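Local coordinates for malonyl CoA:acyl carrier protein malonyltransferase (PDB 1NM2) that probably transfers the malonyl group from coenzyme A to the holo acyl carrier protein, supplying malonyl units for fatty acid biosynthesis, at residues Q13-L18 / A49-I54. Residues are numbered along the deposited sequence; the frame is centred on the assembly and turned at random.
Sequences QTPGFL and ADADEI. With NI (nickel (II) ion), chain B.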
loop_
_atom_site.group_PDB
_atom_site.type_symbol
_atom_site.label_atom_id
_atom_site.label_comp_id
_atom_site.label_asym_id
_atom_site.label_seq_id
_atom_site.Cartn_x
_atom_site.Cartn_y
_atom_site.Cartn_z
ATOM N N GLN A 13 5.851 5.006 6.060
ATOM C CA GLN A 13 6.830 6.081 5.969
ATOM C C GLN A 13 7.157 6.729 7.314
ATOM O O GLN A 13 6.293 6.861 8.180
ATOM C CB GLN A 13 6.341 7.161 4.995
ATOM C CG GLN A 13 5.371 8.166 5.597
ATOM C CD GLN A 13 3.944 7.653 5.734
ATOM O OE1 GLN A 13 3.661 6.468 5.541
ATOM N NE2 GLN A 13 3.035 8.558 6.075
ATOM N N THR A 14 8.415 7.125 7.478
ATOM C CA THR A 14 8.871 7.793 8.696
ATOM C C THR A 14 9.819 8.918 8.291
ATOM O O THR A 14 10.402 8.882 7.207
ATOM C CB THR A 14 9.622 6.832 9.645
ATOM O OG1 THR A 14 10.707 6.210 8.944
ATOM C CG2 THR A 14 8.675 5.777 10.190
ATOM N N PRO A 15 9.990 9.930 9.155
ATOM C CA PRO A 15 10.879 11.055 8.849
ATOM C C PRO A 15 12.289 10.637 8.438
ATOM O O PRO A 15 12.927 9.834 9.119
ATOM C CB PRO A 15 10.874 11.855 10.150
ATOM C CG PRO A 15 9.513 11.591 10.702
ATOM C CD PRO A 15 9.378 10.100 10.485
ATOM N N GLY A 16 12.758 11.183 7.318
ATOM C CA GLY A 16 14.094 10.893 6.822
ATOM C C GLY A 16 14.380 9.504 6.269
ATOM O O GLY A 16 15.536 9.182 5.982
ATOM N N PHE A 17 13.350 8.688 6.083
ATOM C CA PHE A 17 13.555 7.325 5.594
ATOM C C PHE A 17 14.175 7.187 4.207
ATOM O O PHE A 17 14.796 6.171 3.908
ATOM C CB PHE A 17 12.232 6.545 5.646
ATOM C CG PHE A 17 11.375 6.699 4.419
ATOM C CD1 PHE A 17 11.470 5.783 3.370
ATOM C CD2 PHE A 17 10.473 7.755 4.309
ATOM C CE1 PHE A 17 10.678 5.917 2.230
ATOM C CE2 PHE A 17 9.676 7.899 3.168
ATOM C CZ PHE A 17 9.781 6.978 2.129
ATOM N N LEU A 18 14.023 8.201 3.364
ATOM C CA LEU A 18 14.555 8.137 2.005
ATOM C C LEU A 18 16.004 8.620 1.886
ATOM O O LEU A 18 16.653 8.408 0.860
ATOM C CB LEU A 18 13.657 8.962 1.075
ATOM C CG LEU A 18 13.666 8.674 -0.430
ATOM C CD1 LEU A 18 13.247 7.235 -0.695
ATOM C CD2 LEU A 18 12.719 9.643 -1.132
ATOM N N ALA A 49 11.559 16.665 5.993
ATOM C CA ALA A 49 10.226 16.772 6.572
ATOM C C ALA A 49 10.037 15.919 7.828
ATOM O O ALA A 49 10.488 14.780 7.895
ATOM C CB ALA A 49 9.179 16.402 5.531
ATOM N N ASP A 50 9.360 16.481 8.823
ATOM C CA ASP A 50 9.105 15.756 10.057
ATOM C C ASP A 50 7.793 14.979 9.984
ATOM O O ASP A 50 7.176 14.871 8.928
ATOM C CB ASP A 50 9.071 16.713 11.249
ATOM C CG ASP A 50 8.144 17.889 11.027
ATOM O OD1 ASP A 50 7.122 17.735 10.317
ATOM O OD2 ASP A 50 8.440 18.967 11.582
ATOM N N ALA A 51 7.366 14.459 11.126
ATOM C CA ALA A 51 6.154 13.656 11.211
ATOM C C ALA A 51 4.879 14.293 10.666
ATOM O O ALA A 51 4.161 13.667 9.880
ATOM C CB ALA A 51 5.937 13.218 12.654
ATOM N N ASP A 52 4.587 15.529 11.062
ATOM C CA ASP A 52 3.353 16.154 10.598
ATOM C C ASP A 52 3.294 16.381 9.086
ATOM O O ASP A 52 2.224 16.279 8.485
ATOM C CB ASP A 52 3.086 17.466 11.358
ATOM C CG ASP A 52 4.029 18.585 10.967
ATOM O OD1 ASP A 52 3.875 19.152 9.860
ATOM O OD2 ASP A 52 4.926 18.903 11.778
ATOM N N GLU A 53 4.440 16.659 8.466
ATOM C CA GLU A 53 4.476 16.898 7.025
ATOM C C GLU A 53 4.255 15.639 6.198
ATOM O O GLU A 53 3.587 15.686 5.170
ATOM C CB GLU A 53 5.810 17.522 6.612
ATOM C CG GLU A 53 6.084 18.885 7.220
ATOM C CD GLU A 53 7.461 19.404 6.848
ATOM O OE1 GLU A 53 7.669 19.757 5.662
ATOM O OE2 GLU A 53 8.334 19.440 7.747
ATOM N N ILE A 54 4.809 14.513 6.637
ATOM C CA ILE A 54 4.650 13.285 5.869
ATOM C C ILE A 54 3.405 12.491 6.232
ATOM O O ILE A 54 3.151 11.429 5.670
ATOM C CB ILE A 54 5.897 12.382 5.975
ATOM C CG1 ILE A 54 6.110 11.920 7.417
ATOM C CG2 ILE A 54 7.115 13.143 5.478
ATOM C CD1 ILE A 54 7.318 11.019 7.579
HETATM NI NI NI B . 6.614 20.093 11.437
HETATM O O HOH W 1 11.103 13.082 6.086
HETATM O O HOH W 2 6.902 20.721 9.817
#
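Q13 reaches across to I54 of the short helix 51-54 from just before the type II beta turn T14-F17, in the loop after strand 3-7 of the alpha/beta hydrolase-like core. A long amide side chain suits this span: NE2 donates to I54 O at 2.9 Å, tilted 34° from the carbonyl plane, while OE1 accepts from G11 N, which holds the amide at both ends. Along the turn, F17 N returns to T14 O, and T14 C lies 3.3 Å from I54 CD1. P15 brings a rigid apolar ring with a phi suited to the second turn position; its CD meets I54 CD1 at 3.7 Å, the two side chains crossing at about a right angle. I54 reaches this far because its chain is extended, CD1 anti to CA (chi2 180°). G16 takes the positive phi of the third position, and a water bridges G16 N to A49 O. F17 then packs on L63 and A67 of helix 57-75. D50, the N-cap, and E53 form a capping box through weak bonds, and nickel is bound by D50 OD2 and D52 OD2, each 2.1 Å away.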